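Local coordinates for protein lipase (Rhizopus niveus, PDB 1LGY) that hydrolyses ester bonds of triacylglycerols and their partial glycerides, with a strong preference for the 1 and 3 positions, at residues A[21-26]-A[77-82]. Residues are numbered along the deposited sequence; the frame is centred on the assembly and turned at random.
Sequences AGIAAT and YLVFRG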
ATOM      1  N   ALA A  21      -5.858  -3.971  -6.082  1.00 11.93           N
ATOM      2  CA  ALA A  21      -4.657  -4.118  -6.841  1.00  5.51           C
ATOM      3  C   ALA A  21      -4.830  -3.308  -8.116  1.00 11.78           C
ATOM      4  O   ALA A  21      -3.966  -2.526  -8.490  1.00 15.29           O
ATOM      5  CB  ALA A  21      -4.495  -5.556  -7.144  1.00 13.29           C
ATOM      6  N   GLY A  22      -6.015  -3.364  -8.739  1.00 15.77           N
ATOM      7  CA  GLY A  22      -6.354  -2.579  -9.930  1.00 12.32           C
ATOM      8  C   GLY A  22      -6.264  -1.062  -9.749  1.00 11.97           C
ATOM      9  O   GLY A  22      -5.863  -0.359 -10.686  1.00 14.57           O
ATOM     10  N   ILE A  23      -6.584  -0.530  -8.567  1.00  6.11           N
ATOM     11  CA  ILE A  23      -6.473   0.883  -8.321  1.00  3.13           C
ATOM     12  C   ILE A  23      -5.018   1.186  -8.096  1.00  5.57           C
ATOM     13  O   ILE A  23      -4.505   2.097  -8.727  1.00  6.46           O
ATOM     14  CB  ILE A  23      -7.315   1.269  -7.096  1.00  6.46           C
ATOM     15  CG1 ILE A  23      -8.814   0.997  -7.422  1.00  2.06           C
ATOM     16  CG2 ILE A  23      -7.081   2.732  -6.762  1.00  3.11           C
ATOM     17  CD1 ILE A  23      -9.917   1.519  -6.472  1.00  6.61           C
ATOM     18  N   ALA A  24      -4.296   0.413  -7.283  1.00  7.30           N
ATOM     19  CA  ALA A  24      -2.850   0.602  -7.160  1.00  9.78           C
ATOM     20  C   ALA A  24      -2.157   0.585  -8.529  1.00  7.26           C
ATOM     21  O   ALA A  24      -1.235   1.357  -8.715  1.00 11.43           O
ATOM     22  CB  ALA A  24      -2.273  -0.491  -6.309  1.00  3.32           C
ATOM     23  N   ALA A  25      -2.692  -0.093  -9.558  1.00  8.46           N
ATOM     24  CA  ALA A  25      -2.025  -0.131 -10.869  1.00 10.24           C
ATOM     25  C   ALA A  25      -2.138   1.103 -11.717  1.00  8.13           C
ATOM     26  O   ALA A  25      -1.309   1.451 -12.551  1.00  8.02           O
ATOM     27  CB  ALA A  25      -2.560  -1.283 -11.662  1.00 11.36           C
ATOM     28  N   THR A  26      -3.170   1.850 -11.379  1.00 12.90           N
ATOM     29  CA  THR A  26      -3.468   3.095 -12.050  1.00 11.79           C
ATOM     30  C   THR A  26      -2.434   4.137 -11.779  1.00  9.78           C
ATOM     31  O   THR A  26      -2.217   4.999 -12.621  1.00  8.83           O
ATOM     32  CB  THR A  26      -4.847   3.654 -11.615  1.00 15.50           C
ATOM     33  OG1 THR A  26      -4.795   4.044 -10.244  1.00 15.77           O
ATOM     34  CG2 THR A  26      -5.916   2.607 -11.764  1.00  7.67           C
ATOM     35  N   TYR A  77      -9.891   8.087  -2.170  1.00 16.58           N
ATOM     36  CA  TYR A  77      -8.781   7.168  -2.339  1.00 12.13           C
ATOM     37  C   TYR A  77      -7.468   7.901  -2.254  1.00  9.63           C
ATOM     38  O   TYR A  77      -7.384   8.957  -2.861  1.00 13.65           O
ATOM     39  CB  TYR A  77      -8.842   6.499  -3.709  1.00 17.73           C
ATOM     40  CG  TYR A  77      -9.954   5.470  -3.884  1.00 20.38           C
ATOM     41  CD1 TYR A  77      -9.767   4.172  -3.409  1.00 21.03           C
ATOM     42  CD2 TYR A  77     -11.143   5.804  -4.522  1.00 19.41           C
ATOM     43  CE1 TYR A  77     -10.753   3.209  -3.560  1.00 19.02           C
ATOM     44  CE2 TYR A  77     -12.136   4.837  -4.689  1.00 23.27           C
ATOM     45  CZ  TYR A  77     -11.926   3.556  -4.202  1.00 21.11           C
ATOM     46  OH  TYR A  77     -12.898   2.604  -4.341  1.00 23.64           O
ATOM     47  N   LEU A  78      -6.445   7.400  -1.560  1.00  4.85           N
ATOM     48  CA  LEU A  78      -5.148   8.046  -1.542  1.00  6.84           C
ATOM     49  C   LEU A  78      -4.281   6.949  -2.159  1.00 11.14           C
ATOM     50  O   LEU A  78      -4.279   5.835  -1.624  1.00 12.13           O
ATOM     51  CB  LEU A  78      -4.706   8.272  -0.165  1.00  5.67           C
ATOM     52  CG  LEU A  78      -3.831   9.430   0.302  1.00  9.47           C
ATOM     53  CD1 LEU A  78      -3.268   8.970   1.644  1.00  2.29           C
ATOM     54  CD2 LEU A  78      -2.733   9.827  -0.675  1.00  3.75           C
ATOM     55  N   VAL A  79      -3.574   7.177  -3.292  1.00  9.14           N
ATOM     56  CA  VAL A  79      -2.879   6.080  -3.965  1.00  7.38           C
ATOM     57  C   VAL A  79      -1.449   6.472  -4.144  1.00  7.45           C
ATOM     58  O   VAL A  79      -1.183   7.582  -4.575  1.00  6.63           O
ATOM     59  CB  VAL A  79      -3.555   5.811  -5.345  1.00 11.81           C
ATOM     60  CG1 VAL A  79      -2.796   4.800  -6.193  1.00  4.33           C
ATOM     61  CG2 VAL A  79      -4.957   5.268  -5.078  1.00  9.12           C
ATOM     62  N   PHE A  80      -0.512   5.573  -3.884  1.00 10.91           N
ATOM     63  CA  PHE A  80       0.914   5.876  -4.072  1.00 11.91           C
ATOM     64  C   PHE A  80       1.654   4.897  -4.963  1.00 12.55           C
ATOM     65  O   PHE A  80       1.212   3.782  -5.219  1.00  7.33           O
ATOM     66  CB  PHE A  80       1.706   5.859  -2.782  1.00 10.89           C
ATOM     67  CG  PHE A  80       1.307   6.849  -1.716  1.00 12.61           C
ATOM     68  CD1 PHE A  80       0.307   6.506  -0.821  1.00  6.81           C
ATOM     69  CD2 PHE A  80       1.945   8.095  -1.638  1.00 10.44           C
ATOM     70  CE1 PHE A  80      -0.066   7.412   0.159  1.00  5.95           C
ATOM     71  CE2 PHE A  80       1.549   8.981  -0.642  1.00 14.28           C
ATOM     72  CZ  PHE A  80       0.546   8.645   0.253  1.00  6.31           C
ATOM     73  N   ARG A  81       2.833   5.363  -5.419  1.00 14.15           N
ATOM     74  CA  ARG A  81       3.816   4.498  -6.081  1.00 12.23           C
ATOM     75  C   ARG A  81       5.197   5.144  -5.960  1.00 13.80           C
ATOM     76  O   ARG A  81       5.312   6.364  -5.909  1.00 10.19           O
ATOM     77  CB  ARG A  81       3.555   4.325  -7.565  1.00 12.48           C
ATOM     78  CG  ARG A  81       3.744   5.578  -8.399  1.00 14.49           C
ATOM     79  CD  ARG A  81       3.835   5.215  -9.840  1.00 13.37           C
ATOM     80  NE  ARG A  81       4.466   6.313 -10.507  1.00 16.17           N
ATOM     81  CZ  ARG A  81       5.704   6.147 -10.928  1.00 18.83           C
ATOM     82  NH1 ARG A  81       6.375   5.020 -10.762  1.00 23.65           N
ATOM     83  NH2 ARG A  81       6.304   7.126 -11.552  1.00 24.93           N
ATOM     84  N   GLY A  82       6.251   4.340  -5.826  1.00 13.45           N
ATOM     85  CA  GLY A  82       7.570   4.880  -5.992  1.00 14.41           C
ATOM     86  C   GLY A  82       7.959   4.597  -7.433  1.00 17.92           C
ATOM     87  O   GLY A  82       7.151   4.468  -8.362  1.00 15.59           O
TER
HETATM   88  O   HOH W   1       0.186   1.527  -6.617  1.00 15.17           O
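The two branches of I23 divide the work between Y77 and V79, alternate residues on the same face of strand 75-81. CD1, the end of the longer branch, meets the Y77 ring obliquely, 3.5 Å from CE1, and the two side chains cross at about a right angle. With CG1 beside the backbone N (chi1 -64°), CG2 falls anti to that N and meets V79 CG2 at 3.7 Å. Branching at CB suits both residues, since each sends out two apolar arms: V79 turns its other methyl, CG1, to the backbone of A24, 4.3 Å from CA. A24, with just a methyl, is consistent with the close approach, the axes of the two short segments being 7.8 Å apart and crossing at -62°. Y77 joins an apolar ring to a polar end, its OH hydrogen-bonded to NZ of K19, a turn before I23 on helix 11-26. Beyond V79, a water donates to both A24 O, at 2.5 Å, and F80 O, at 2.8 Å. Helix 11-26 thus covers a central strand of the alpha/beta-hydrolase sheet, and the A24 side chain also touches the probable nucleophile elbow, about 9 Å from the side chain of catalytic S145. The contact therefore rests on buried apolar side chains, while one water bridges two backbone carbonyls, which have no donor to offer each other.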